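Local coordinates for lipoprotein (Colwellia psychrerythraea, PDB 3O0Y), which is of unknown function but, as a putative lipoprotein of the DUF885 family, is probably a distant relative of zinc-dependent peptidases, at residues S41-R46 and L457-R462; K162-Y167 and N222-K227; A187-N192 and L269-S274; L310-R315 and Q499-R504. All blocks are in the same frame, centred on the assembly; numbering follows the deposited sequence.

In the fold
The four contacts are spread over a largely helical chain and do not touch one another; centre-to-centre distances run from about 26 Å (interactions 1 and 2) to about 45 Å (interactions 2 and 4). Interaction 1 pairs the end of helix 27-44 with the short helix 459-462, spanning most of the sequence and enclosing interactions 2 and 3 along it. Those two interleave: helices 161-172 and 174-190 follow each other, and their partners, helix 219-228 and the loop after helix 236-268, come later in the same order. Interaction 4, between helices 302-326 and 491-515, lies across the chain's centre from interactions 1 and 2. Its segments alternate with those of interaction 1, so early and late parts of the sequence interlock.

Interaction 1 (S41-R46 and L457-R462); sequences SLFKQR and LPFLRR
F43 meets F459 and L460 through one corner of its ring, and following it outward from the backbone shows how local the contact is. Its CB lies 7.0 Å from CD2 of L460, too far to take part. With CG beside the backbone N (chi1 -78°), the CD1-CE1 side of the ring is directed at L460, F43 CD1 coming to 4.7 Å from L460 CD2. The next atom does the touching: F43 CE1 is 3.9 Å from L460 CD2. The same CE1 stands 4.0 Å from CE2 of F459, near the plane of that second ring and at its edge. At the tip, F43 CZ is 4.4 Å from F459 CE2. The F43 and F459 side chains cross at about a right angle; F43 and L460 slide past each other in opposite directions. L42 adds a looser methyl contact, its CD2 being 4.4 Å from CD2 of L460. Elsewhere F43 packs on A50 and Y53 of helix 47-53, and L460 on A38 and M109. All four touching groups are hydrocarbon, and three of the four residues are buried, so the evidence points to a join made by burial of apolar side chains, without directional bonds to fix its register.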
loop_
_atom_site.group_PDB
_atom_site.type_symbol
_atom_site.label_atom_id
_atom_site.label_comp_id
_atom_site.label_asym_id
_atom_site.label_seq_id
_atom_site.Cartn_x
_atom_site.Cartn_y
_atom_site.Cartn_z
ATOM N N SER A 41 6.362 -16.185 -13.415
ATOM C CA SER A 41 7.161 -15.241 -14.170
ATOM C C SER A 41 7.294 -13.899 -13.433
ATOM O O SER A 41 8.379 -13.299 -13.441
ATOM C CB SER A 41 6.588 -14.983 -15.539
ATOM O OG SER A 41 6.844 -16.103 -16.342
ATOM N N LEU A 42 6.208 -13.424 -12.857
ATOM C CA LEU A 42 6.255 -12.153 -12.132
ATOM C C LEU A 42 7.208 -12.326 -10.959
ATOM O O LEU A 42 8.107 -11.486 -10.763
ATOM C CB LEU A 42 4.865 -11.777 -11.618
ATOM C CG LEU A 42 4.781 -10.480 -10.830
ATOM C CD1 LEU A 42 5.316 -9.248 -11.603
ATOM C CD2 LEU A 42 3.334 -10.314 -10.255
ATOM N N PHE A 43 6.970 -13.360 -10.157
ATOM C CA PHE A 43 7.775 -13.510 -8.947
ATOM C C PHE A 43 9.256 -13.886 -9.172
ATOM O O PHE A 43 10.095 -13.493 -8.370
ATOM C CB PHE A 43 7.139 -14.457 -7.984
ATOM C CG PHE A 43 6.021 -13.858 -7.230
ATOM C CD1 PHE A 43 4.717 -14.253 -7.446
ATOM C CD2 PHE A 43 6.280 -12.852 -6.298
ATOM C CE1 PHE A 43 3.678 -13.676 -6.712
ATOM C CE2 PHE A 43 5.287 -12.339 -5.531
ATOM C CZ PHE A 43 3.970 -12.731 -5.744
ATOM N N LYS A 44 9.572 -14.621 -10.228
ATOM C CA LYS A 44 10.988 -14.819 -10.572
ATOM C C LYS A 44 11.712 -13.506 -10.812
ATOM O O LYS A 44 12.898 -13.393 -10.544
ATOM C CB LYS A 44 11.145 -15.625 -11.873
ATOM C CG LYS A 44 10.797 -17.070 -11.882
ATOM C CD LYS A 44 10.740 -17.502 -13.446
ATOM C CE LYS A 44 9.857 -18.764 -13.757
ATOM N NZ LYS A 44 9.074 -18.756 -15.086
ATOM N N GLN A 45 11.019 -12.545 -11.393
ATOM C CA GLN A 45 11.570 -11.234 -11.697
ATOM C C GLN A 45 11.377 -10.202 -10.585
ATOM O O GLN A 45 11.798 -9.046 -10.687
ATOM C CB GLN A 45 10.976 -10.752 -13.000
ATOM C CG GLN A 45 11.362 -11.694 -14.115
ATOM C CD GLN A 45 10.813 -11.317 -15.432
ATOM O OE1 GLN A 45 9.901 -11.998 -15.944
ATOM N NE2 GLN A 45 11.353 -10.282 -16.023
ATOM N N ARG A 46 10.653 -10.621 -9.536
ATOM C CA ARG A 46 10.394 -9.786 -8.372
ATOM C C ARG A 46 10.638 -10.626 -7.139
ATOM O O ARG A 46 9.745 -10.833 -6.280
ATOM C CB ARG A 46 8.960 -9.220 -8.383
ATOM C CG ARG A 46 8.721 -8.241 -9.478
ATOM C CD ARG A 46 9.421 -6.929 -9.238
ATOM N NE ARG A 46 9.123 -5.902 -10.221
ATOM C CZ ARG A 46 9.848 -5.686 -11.324
ATOM N NH1 ARG A 46 10.849 -6.491 -11.668
ATOM N NH2 ARG A 46 9.547 -4.671 -12.127
ATOM N N LEU A 457 -8.604 -20.273 -5.146
ATOM C CA LEU A 457 -8.441 -19.287 -6.216
ATOM C C LEU A 457 -7.008 -19.407 -6.718
ATOM O O LEU A 457 -6.089 -19.755 -5.967
ATOM C CB LEU A 457 -8.674 -17.885 -5.671
ATOM C CG LEU A 457 -10.106 -17.615 -5.190
ATOM C CD1 LEU A 457 -10.209 -16.178 -4.672
ATOM C CD2 LEU A 457 -11.172 -17.892 -6.268
ATOM N N PRO A 458 -6.812 -19.102 -7.980
ATOM C CA PRO A 458 -5.476 -18.927 -8.534
ATOM C C PRO A 458 -4.651 -18.029 -7.659
ATOM O O PRO A 458 -5.187 -17.067 -7.078
ATOM C CB PRO A 458 -5.714 -18.258 -9.909
ATOM C CG PRO A 458 -7.104 -18.136 -10.090
ATOM C CD PRO A 458 -7.859 -18.647 -8.883
ATOM N N PHE A 459 -3.356 -18.307 -7.534
ATOM C CA PHE A 459 -2.564 -17.648 -6.506
ATOM C C PHE A 459 -2.565 -16.146 -6.607
ATOM O O PHE A 459 -2.762 -15.459 -5.600
ATOM C CB PHE A 459 -1.116 -18.089 -6.458
ATOM C CG PHE A 459 -0.371 -17.495 -5.330
ATOM C CD1 PHE A 459 -0.431 -18.025 -4.079
ATOM C CD2 PHE A 459 0.422 -16.399 -5.558
ATOM C CE1 PHE A 459 0.307 -17.417 -3.031
ATOM C CE2 PHE A 459 1.105 -15.782 -4.548
ATOM C CZ PHE A 459 1.029 -16.287 -3.276
ATOM N N LEU A 460 -2.468 -15.580 -7.798
ATOM C CA LEU A 460 -2.428 -14.131 -7.839
ATOM C C LEU A 460 -3.745 -13.478 -7.373
ATOM O O LEU A 460 -3.740 -12.340 -6.872
ATOM C CB LEU A 460 -2.116 -13.662 -9.263
ATOM C CG LEU A 460 -0.648 -13.803 -9.705
ATOM C CD1 LEU A 460 -0.451 -13.226 -11.167
ATOM C CD2 LEU A 460 0.345 -13.158 -8.741
ATOM N N ARG A 461 -4.834 -14.235 -7.443
ATOM C CA ARG A 461 -6.087 -13.786 -6.875
ATOM C C ARG A 461 -6.117 -13.743 -5.367
ATOM O O ARG A 461 -6.877 -12.943 -4.796
ATOM C CB ARG A 461 -7.293 -14.593 -7.338
ATOM C CG ARG A 461 -7.711 -14.150 -8.776
ATOM C CD ARG A 461 -9.175 -14.522 -9.007
ATOM N NE ARG A 461 -10.127 -13.847 -8.109
ATOM C CZ ARG A 461 -11.424 -14.071 -8.067
ATOM N NH1 ARG A 461 -12.032 -14.984 -8.845
ATOM N NH2 ARG A 461 -12.174 -13.400 -7.207
ATOM N N ARG A 462 -5.281 -14.535 -4.722
ATOM C CA ARG A 462 -5.206 -14.522 -3.287
ATOM C C ARG A 462 -4.471 -13.303 -2.688
ATOM O O ARG A 462 -4.662 -12.969 -1.525
ATOM C CB ARG A 462 -4.609 -15.819 -2.719
ATOM C CG ARG A 462 -5.406 -17.010 -3.106
ATOM C CD ARG A 462 -4.719 -18.279 -2.868
ATOM N NE ARG A 462 -4.477 -18.479 -1.451
ATOM C CZ ARG A 462 -3.702 -19.452 -0.951
ATOM N NH1 ARG A 462 -3.142 -20.346 -1.762
ATOM N NH2 ARG A 462 -3.565 -19.606 0.352
#

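Interaction 2 (K162-Y167 and N222-K227); sequences KEALDY and NVFREK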
loop_
_atom_site.group_PDB
_atom_site.type_symbol
_atom_site.label_atom_id
_atom_site.label_comp_id
_atom_site.label_asym_id
_atom_site.label_seq_id
_atom_site.Cartn_x
_atom_site.Cartn_y
_atom_site.Cartn_z
ATOM N N LYS A 162 22.444 -21.104 6.219
ATOM C CA LYS A 162 22.079 -20.976 4.774
ATOM C C LYS A 162 21.302 -19.676 4.528
ATOM O O LYS A 162 21.583 -18.957 3.557
ATOM C CB LYS A 162 21.299 -22.216 4.274
ATOM C CG LYS A 162 20.680 -22.087 2.933
ATOM C CD LYS A 162 21.705 -22.015 1.814
ATOM C CE LYS A 162 20.963 -21.911 0.453
ATOM N NZ LYS A 162 21.945 -21.880 -0.650
ATOM N N GLU A 163 20.370 -19.356 5.416
ATOM C CA GLU A 163 19.625 -18.083 5.311
ATOM C C GLU A 163 20.527 -16.867 5.514
ATOM O O GLU A 163 20.390 -15.883 4.824
ATOM C CB GLU A 163 18.473 -18.073 6.276
ATOM C CG GLU A 163 17.348 -19.058 5.871
ATOM C CD GLU A 163 16.218 -19.211 6.885
ATOM O OE1 GLU A 163 16.194 -18.598 7.989
ATOM O OE2 GLU A 163 15.271 -19.940 6.537
ATOM N N ALA A 164 21.517 -16.943 6.402
ATOM C CA ALA A 164 22.462 -15.831 6.526
ATOM C C ALA A 164 23.214 -15.620 5.238
ATOM O O ALA A 164 23.477 -14.498 4.825
ATOM C CB ALA A 164 23.461 -16.118 7.648
ATOM N N LEU A 165 23.600 -16.704 4.617
ATOM C CA LEU A 165 24.368 -16.631 3.388
ATOM C C LEU A 165 23.480 -16.093 2.244
ATOM O O LEU A 165 23.944 -15.326 1.398
ATOM C CB LEU A 165 24.967 -17.979 3.038
ATOM C CG LEU A 165 26.156 -18.446 3.932
ATOM C CD1 LEU A 165 26.522 -19.906 3.654
ATOM C CD2 LEU A 165 27.389 -17.533 3.767
ATOM N N ASP A 166 22.205 -16.434 2.226
ATOM C CA ASP A 166 21.299 -15.778 1.240
ATOM C C ASP A 166 21.228 -14.230 1.325
ATOM O O ASP A 166 21.138 -13.496 0.294
ATOM C CB ASP A 166 19.881 -16.293 1.369
ATOM C CG ASP A 166 19.707 -17.772 0.979
ATOM O OD1 ASP A 166 20.571 -18.342 0.307
ATOM O OD2 ASP A 166 18.685 -18.378 1.416
ATOM N N TYR A 167 21.307 -13.727 2.556
ATOM C CA TYR A 167 21.321 -12.275 2.822
ATOM C C TYR A 167 22.598 -11.652 2.275
ATOM O O TYR A 167 22.557 -10.631 1.588
ATOM C CB TYR A 167 21.171 -12.090 4.344
ATOM C CG TYR A 167 20.974 -10.728 4.909
ATOM C CD1 TYR A 167 19.715 -10.161 4.961
ATOM C CD2 TYR A 167 22.058 -9.979 5.386
ATOM C CE1 TYR A 167 19.500 -8.909 5.627
ATOM C CE2 TYR A 167 21.848 -8.761 6.062
ATOM C CZ TYR A 167 20.590 -8.214 6.117
ATOM O OH TYR A 167 20.377 -7.003 6.734
ATOM N N ASN A 222 23.146 -3.989 11.620
ATOM C CA ASN A 222 22.513 -4.089 12.931
ATOM C C ASN A 222 21.328 -5.073 12.995
ATOM O O ASN A 222 21.156 -5.807 13.979
ATOM C CB ASN A 222 22.141 -2.677 13.425
ATOM C CG ASN A 222 23.367 -1.808 13.803
ATOM O OD1 ASN A 222 23.303 -0.570 13.756
ATOM N ND2 ASN A 222 24.424 -2.433 14.212
ATOM N N VAL A 223 20.499 -5.097 11.942
ATOM C CA VAL A 223 19.468 -6.094 11.844
ATOM C C VAL A 223 20.062 -7.474 11.785
ATOM O O VAL A 223 19.603 -8.390 12.435
ATOM C CB VAL A 223 18.601 -5.841 10.567
ATOM C CG1 VAL A 223 17.692 -7.072 10.344
ATOM C CG2 VAL A 223 17.835 -4.465 10.768
ATOM N N PHE A 224 21.067 -7.656 10.954
ATOM C CA PHE A 224 21.691 -8.936 10.872
ATOM C C PHE A 224 22.265 -9.354 12.250
ATOM O O PHE A 224 22.085 -10.513 12.686
ATOM C CB PHE A 224 22.790 -8.925 9.837
ATOM C CG PHE A 224 23.371 -10.271 9.601
ATOM C CD1 PHE A 224 22.820 -11.129 8.704
ATOM C CD2 PHE A 224 24.485 -10.686 10.314
ATOM C CE1 PHE A 224 23.397 -12.400 8.475
ATOM C CE2 PHE A 224 25.057 -11.939 10.121
ATOM C CZ PHE A 224 24.519 -12.799 9.221
ATOM N N ARG A 225 22.879 -8.410 12.974
ATOM C CA ARG A 225 23.432 -8.778 14.283
ATOM C C ARG A 225 22.331 -9.251 15.226
ATOM O O ARG A 225 22.529 -10.172 15.990
ATOM C CB ARG A 225 24.150 -7.599 14.944
ATOM C CG ARG A 225 25.427 -7.162 14.361
ATOM C CD ARG A 225 25.996 -5.882 15.114
ATOM N NE ARG A 225 27.400 -5.688 14.811
ATOM C CZ ARG A 225 27.905 -4.638 14.172
ATOM N NH1 ARG A 225 27.130 -3.581 13.820
ATOM N NH2 ARG A 225 29.212 -4.608 13.951
ATOM N N GLU A 226 21.197 -8.565 15.237
ATOM C CA GLU A 226 20.132 -8.909 16.153
ATOM C C GLU A 226 19.506 -10.262 15.845
ATOM O O GLU A 226 19.276 -11.074 16.748
ATOM C CB GLU A 226 19.037 -7.839 16.195
ATOM C CG GLU A 226 17.799 -8.380 16.997
ATOM C CD GLU A 226 16.815 -7.325 17.548
ATOM O OE1 GLU A 226 17.034 -6.091 17.349
ATOM O OE2 GLU A 226 15.810 -7.758 18.189
ATOM N N LYS A 227 19.319 -10.556 14.566
ATOM C CA LYS A 227 18.759 -11.846 14.156
ATOM C C LYS A 227 19.744 -13.006 14.282
ATOM O O LYS A 227 19.392 -14.051 14.838
ATOM C CB LYS A 227 18.202 -11.714 12.738
ATOM C CG LYS A 227 17.015 -10.762 12.735
ATOM C CD LYS A 227 16.190 -10.784 11.435
ATOM C CE LYS A 227 15.048 -9.730 11.443
ATOM N NZ LYS A 227 14.143 -9.790 10.228
#
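The hydroxyl of Y167, whose ring lies against F224, is hydrogen-bonded to the backbone O of F220, one turn earlier on the helix that carries F224. Held at its far end, the tyrosine spans the gap between two helices whose axes approach to 12.1 Å. Both rings leave their backbones with CG anti to N (chi1 -172° for Y167), and the side chains slide past each other in opposite directions. Y167 CD2 comes to 3.6 Å from F224 CD1. The ring centroids are 5.4 Å apart and the planes differ by 29°, so the rings are near parallel but slid until they barely overlap. A164 packs against the F224 ring, its CB 3.8 Å from F224 CE1, near the plane of that ring and at its edge. Helices 161-172 and 219-228 run antiparallel here, at 179° between the short segments. L242, I243 and V246 of helix 236-268 touch the F224 side chain, while M152 of helix 144-154 packs on Y167, so the aromatic pair sits among four helices.

Interaction 3 (A187-N192 and L269-S274); sequences ADAAQN and LSEARS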
loop_
_atom_site.group_PDB
_atom_site.type_symbol
_atom_site.label_atom_id
_atom_site.label_comp_id
_atom_site.label_asym_id
_atom_site.label_seq_id
_atom_site.Cartn_x
_atom_site.Cartn_y
_atom_site.Cartn_z
ATOM N N ALA A 187 17.114 5.985 -19.543
ATOM C CA ALA A 187 16.228 5.690 -20.696
ATOM C C ALA A 187 14.969 6.545 -20.615
ATOM O O ALA A 187 14.493 7.043 -21.605
ATOM C CB ALA A 187 15.857 4.157 -20.778
ATOM N N ASP A 188 14.331 6.583 -19.443
ATOM C CA ASP A 188 13.155 7.406 -19.300
ATOM C C ASP A 188 13.436 8.895 -19.520
ATOM O O ASP A 188 12.716 9.553 -20.247
ATOM C CB ASP A 188 12.528 7.180 -17.912
ATOM C CG ASP A 188 11.991 5.772 -17.695
ATOM O OD1 ASP A 188 12.054 4.896 -18.570
ATOM O OD2 ASP A 188 11.454 5.557 -16.558
ATOM N N ALA A 189 14.512 9.401 -18.937
ATOM C CA ALA A 189 14.918 10.789 -19.144
ATOM C C ALA A 189 15.223 11.117 -20.630
ATOM O O ALA A 189 14.922 12.218 -21.102
ATOM C CB ALA A 189 16.106 11.157 -18.203
ATOM N N ALA A 190 15.673 10.126 -21.383
ATOM C CA ALA A 190 15.951 10.302 -22.825
ATOM C C ALA A 190 14.656 10.579 -23.604
ATOM O O ALA A 190 14.688 11.248 -24.639
ATOM C CB ALA A 190 16.677 9.101 -23.388
ATOM N N GLN A 191 13.534 10.080 -23.084
ATOM C CA GLN A 191 12.193 10.334 -23.608
ATOM C C GLN A 191 11.488 11.502 -22.916
ATOM O O GLN A 191 10.259 11.602 -23.003
ATOM C CB GLN A 191 11.307 9.144 -23.254
ATOM C CG GLN A 191 11.453 7.975 -24.066
ATOM C CD GLN A 191 10.572 6.834 -23.516
ATOM O OE1 GLN A 191 9.341 6.958 -23.477
ATOM N NE2 GLN A 191 11.192 5.728 -23.174
ATOM N N ASN A 192 12.216 12.293 -22.137
ATOM C CA ASN A 192 11.666 13.417 -21.393
ATOM C C ASN A 192 10.654 13.006 -20.310
ATOM O O ASN A 192 9.797 13.767 -19.928
ATOM C CB ASN A 192 10.984 14.399 -22.315
ATOM C CG ASN A 192 11.984 15.055 -23.266
ATOM O OD1 ASN A 192 13.069 15.523 -22.848
ATOM N ND2 ASN A 192 11.626 15.096 -24.535
ATOM N N LEU A 269 18.746 16.676 -11.948
ATOM C CA LEU A 269 18.067 17.798 -11.314
ATOM C C LEU A 269 17.870 18.993 -12.214
ATOM O O LEU A 269 16.839 19.629 -12.183
ATOM C CB LEU A 269 18.842 18.206 -10.058
ATOM C CG LEU A 269 18.160 18.278 -8.679
ATOM C CD1 LEU A 269 16.896 17.410 -8.481
ATOM C CD2 LEU A 269 19.211 18.040 -7.580
ATOM N N SER A 270 18.832 19.283 -13.076
ATOM C CA SER A 270 18.667 20.463 -13.906
ATOM C C SER A 270 17.612 20.295 -15.006
ATOM O O SER A 270 17.018 21.289 -15.441
ATOM C CB SER A 270 20.015 20.870 -14.489
ATOM O OG SER A 270 20.550 19.797 -15.237
ATOM N N GLU A 271 17.335 19.055 -15.411
ATOM C CA GLU A 271 16.323 18.774 -16.418
ATOM C C GLU A 271 14.949 18.522 -15.758
ATOM O O GLU A 271 13.912 18.603 -16.425
ATOM C CB GLU A 271 16.702 17.533 -17.257
ATOM C CG GLU A 271 17.972 17.608 -18.112
ATOM C CD GLU A 271 18.556 16.203 -18.385
ATOM O OE1 GLU A 271 17.801 15.270 -18.810
ATOM O OE2 GLU A 271 19.781 16.031 -18.161
ATOM N N ALA A 272 14.966 18.211 -14.465
ATOM C CA ALA A 272 13.732 17.874 -13.749
ATOM C C ALA A 272 12.770 19.056 -13.763
ATOM O O ALA A 272 13.173 20.204 -13.793
ATOM C CB ALA A 272 14.024 17.440 -12.359
ATOM N N ARG A 273 11.465 18.812 -13.760
ATOM C CA ARG A 273 10.574 19.969 -13.961
ATOM C C ARG A 273 10.146 20.646 -12.678
ATOM O O ARG A 273 9.995 20.012 -11.623
ATOM C CB ARG A 273 9.363 19.543 -14.779
ATOM C CG ARG A 273 9.759 19.101 -16.206
ATOM C CD ARG A 273 8.507 19.006 -17.144
ATOM N NE ARG A 273 8.708 18.252 -18.394
ATOM C CZ ARG A 273 8.796 16.918 -18.458
ATOM N NH1 ARG A 273 8.808 16.215 -17.353
ATOM N NH2 ARG A 273 8.876 16.300 -19.628
ATOM N N SER A 274 9.850 21.941 -12.760
ATOM C CA SER A 274 9.287 22.623 -11.600
ATOM C C SER A 274 7.805 22.288 -11.410
ATOM O O SER A 274 7.290 22.354 -10.292
ATOM C CB SER A 274 9.515 24.134 -11.700
ATOM O OG SER A 274 8.944 24.564 -12.899
HETATM O O HOH W 1 15.242 14.374 -19.451
#
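E271 and R273 are the two residues by which the loop after helix 236-268 reaches A189 and N192 at the end of helix 174-190. Ahead of them, L269 packs on L200, Q201 and I204 of helix 197-210, and its O accepts a hydrogen bond from K197 NZ. E271 points toward the other segment, but its carboxylate contact is relayed: a water donates to E271 OE1 at 2.8 Å and also to A189 O at 2.7 Å. A272 O also accepts from K197 NZ, which ties the loop to that helix before the chain runs on to R273. There the side chain, extended from CG to NE, places NH2 2.7 Å from N192 O. The bond is moderately straight (N-H...O 154°) and lies in the carbonyl plane, while the oxygen is tilted 16° from the guanidinium plane. A leucine in place of R273 would probably leave N192 O without this donor and the two segments joined chiefly through water. N192 itself has positive phi (64°), as the C-prime residue of a Schellman motif in which its N bonds to A189 O and the next residue's N to D188 O; the arginine thus meets the carbonyl just beyond a classic helix C-terminus.

Interaction 4 (L310-R315 and Q499-R504); sequences LDEVAR and QAELFR. With SO4 (sulfate ion), chain D.
R315 NH2 donates to E501 OE2 at 2.9 Å, the salt bridge that crosses between the two helices. The bond is bent (139°), and the nitrogen approaches from above the carboxylate plane, 40° out of it, although the oxygen lies close to the guanidinium plane. Water links the same pair again, accepting from R315 NH1 and donating to E501 OE1 at 2.7 Å. Alongside, L502 extends its CD1 to V313, 3.8 Å from CA and 4.0 Å from CG1.

What positions the arginine is E312, one turn earlier: bends at chi2 of E312 and chi3 of R315 bring the carboxylate alongside NE and NH2, and in this side-on grip R315 NH2 reaches E312 OE1 at 2.8 Å and R315 NE reaches E312 OE2 at 3.0 Å. An alanine at E312 removes both acceptors, and the guanidinium would probably be freer to turn away from E501. K557 of helix 555-574 joins the same network, forming salt bridges with E312 OE1 and E501 OE2. On the far side of helix 491-515, R504 donates through NH2 to sulfate O1 at 2.7 Å, and Y556, R545 and R507 also bind that ion.

The two carboxylates stand close, E312 OE1 being 4.1 Å from E501 OE2, but R315 and K557 each bond to both; this charge network probably offsets their repulsion and pins the nearly antiparallel helices (161°) beside the V313-L502 contact.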
loop_
_atom_site.group_PDB
_atom_site.type_symbol
_atom_site.label_atom_id
_atom_site.label_comp_id
_atom_site.label_asym_id
_atom_site.label_seq_id
_atom_site.Cartn_x
_atom_site.Cartn_y
_atom_site.Cartn_z
ATOM N N LEU A 310 -15.111 17.394 -3.916
ATOM C CA LEU A 310 -15.642 18.620 -3.364
ATOM C C LEU A 310 -16.956 18.391 -2.654
ATOM O O LEU A 310 -17.149 18.959 -1.544
ATOM C CB LEU A 310 -15.826 19.687 -4.453
ATOM C CG LEU A 310 -14.473 20.226 -5.044
ATOM C CD1 LEU A 310 -14.767 21.075 -6.275
ATOM C CD2 LEU A 310 -13.655 21.002 -4.005
ATOM N N ASP A 311 -17.878 17.608 -3.235
ATOM C CA ASP A 311 -19.143 17.355 -2.574
ATOM C C ASP A 311 -18.996 16.569 -1.307
ATOM O O ASP A 311 -19.707 16.821 -0.356
ATOM C CB ASP A 311 -20.150 16.642 -3.482
ATOM C CG ASP A 311 -20.441 17.472 -4.793
ATOM O OD1 ASP A 311 -20.279 18.716 -4.772
ATOM O OD2 ASP A 311 -20.876 16.852 -5.809
ATOM N N GLU A 312 -18.093 15.602 -1.317
ATOM C CA GLU A 312 -17.856 14.811 -0.079
ATOM C C GLU A 312 -17.218 15.652 1.054
ATOM O O GLU A 312 -17.549 15.493 2.226
ATOM C CB GLU A 312 -17.002 13.585 -0.366
ATOM C CG GLU A 312 -17.779 12.500 -1.069
ATOM C CD GLU A 312 -18.816 11.840 -0.103
ATOM O OE1 GLU A 312 -18.352 11.109 0.793
ATOM O OE2 GLU A 312 -20.030 12.190 -0.155
ATOM N N VAL A 313 -16.314 16.550 0.699
ATOM C CA VAL A 313 -15.676 17.440 1.689
ATOM C C VAL A 313 -16.759 18.282 2.305
ATOM O O VAL A 313 -16.772 18.468 3.521
ATOM C CB VAL A 313 -14.570 18.336 1.017
ATOM C CG1 VAL A 313 -14.268 19.554 1.879
ATOM C CG2 VAL A 313 -13.233 17.489 0.686
ATOM N N ALA A 314 -17.699 18.806 1.504
ATOM C CA ALA A 314 -18.744 19.665 2.029
ATOM C C ALA A 314 -19.606 18.845 2.956
ATOM O O ALA A 314 -19.986 19.302 4.060
ATOM C CB ALA A 314 -19.587 20.280 0.918
ATOM N N ARG A 315 -19.931 17.616 2.542
ATOM C CA ARG A 315 -20.894 16.802 3.301
ATOM C C ARG A 315 -20.311 16.423 4.672
ATOM O O ARG A 315 -20.919 16.625 5.710
ATOM C CB ARG A 315 -21.223 15.534 2.545
ATOM C CG ARG A 315 -22.192 14.607 3.284
ATOM C CD ARG A 315 -22.399 13.284 2.580
ATOM N NE ARG A 315 -21.196 12.422 2.559
ATOM C CZ ARG A 315 -20.709 11.697 3.555
ATOM N NH1 ARG A 315 -21.301 11.623 4.743
ATOM N NH2 ARG A 315 -19.652 10.944 3.299
ATOM N N GLN A 499 -12.826 12.843 10.609
ATOM C CA GLN A 499 -11.656 13.529 10.115
ATOM C C GLN A 499 -10.865 12.682 9.128
ATOM O O GLN A 499 -10.403 13.198 8.105
ATOM C CB GLN A 499 -10.732 13.909 11.223
ATOM C CG GLN A 499 -9.563 14.733 10.803
ATOM C CD GLN A 499 -8.664 15.081 12.004
ATOM O OE1 GLN A 499 -8.478 14.240 12.916
ATOM N NE2 GLN A 499 -8.057 16.286 11.970
ATOM N N ALA A 500 -10.738 11.418 9.427
ATOM C CA ALA A 500 -10.008 10.443 8.547
ATOM C C ALA A 500 -10.812 10.263 7.231
ATOM O O ALA A 500 -10.236 10.163 6.171
ATOM C CB ALA A 500 -9.796 9.133 9.280
ATOM N N GLU A 501 -12.144 10.273 7.303
ATOM C CA GLU A 501 -12.988 10.157 6.091
ATOM C C GLU A 501 -12.843 11.404 5.209
ATOM O O GLU A 501 -12.666 11.333 3.975
ATOM C CB GLU A 501 -14.419 9.901 6.472
ATOM C CG GLU A 501 -15.250 9.515 5.233
ATOM C CD GLU A 501 -16.738 9.474 5.475
ATOM O OE1 GLU A 501 -17.189 9.438 6.657
ATOM O OE2 GLU A 501 -17.478 9.350 4.448
ATOM N N LEU A 502 -12.896 12.548 5.902
ATOM C CA LEU A 502 -12.679 13.868 5.311
ATOM C C LEU A 502 -11.337 13.906 4.630
ATOM O O LEU A 502 -11.245 14.375 3.489
ATOM C CB LEU A 502 -12.767 14.943 6.391
ATOM C CG LEU A 502 -12.511 16.368 5.838
ATOM C CD1 LEU A 502 -13.476 16.815 4.727
ATOM C CD2 LEU A 502 -12.601 17.339 7.051
ATOM N N PHE A 503 -10.309 13.325 5.257
ATOM C CA PHE A 503 -8.968 13.348 4.684
ATOM C C PHE A 503 -8.983 12.627 3.336
ATOM O O PHE A 503 -8.336 13.067 2.384
ATOM C CB PHE A 503 -8.008 12.697 5.694
ATOM C CG PHE A 503 -6.576 12.937 5.392
ATOM C CD1 PHE A 503 -5.965 14.060 5.871
ATOM C CD2 PHE A 503 -5.871 12.072 4.605
ATOM C CE1 PHE A 503 -4.582 14.334 5.585
ATOM C CE2 PHE A 503 -4.500 12.322 4.307
ATOM C CZ PHE A 503 -3.871 13.443 4.814
ATOM N N ARG A 504 -9.697 11.519 3.266
ATOM C CA ARG A 504 -9.746 10.746 2.065
ATOM C C ARG A 504 -10.628 11.393 0.966
ATOM O O ARG A 504 -10.380 11.199 -0.213
ATOM C CB ARG A 504 -10.127 9.310 2.336
ATOM C CG ARG A 504 -8.949 8.471 2.726
ATOM C CD ARG A 504 -8.973 8.085 4.079
ATOM N NE ARG A 504 -7.703 7.503 4.574
ATOM C CZ ARG A 504 -7.054 7.968 5.593
ATOM N NH1 ARG A 504 -7.463 9.110 6.193
ATOM N NH2 ARG A 504 -5.936 7.350 5.975
HETATM S S SO4 D . -3.163 5.464 4.075
HETATM O O1 SO4 D . -4.566 5.955 4.151
HETATM O O2 SO4 D . -2.770 5.039 5.377
HETATM O O3 SO4 D . -3.025 4.267 3.210
HETATM O O4 SO4 D . -2.320 6.439 3.435
HETATM O O HOH W 2 -19.842 9.988 6.677
#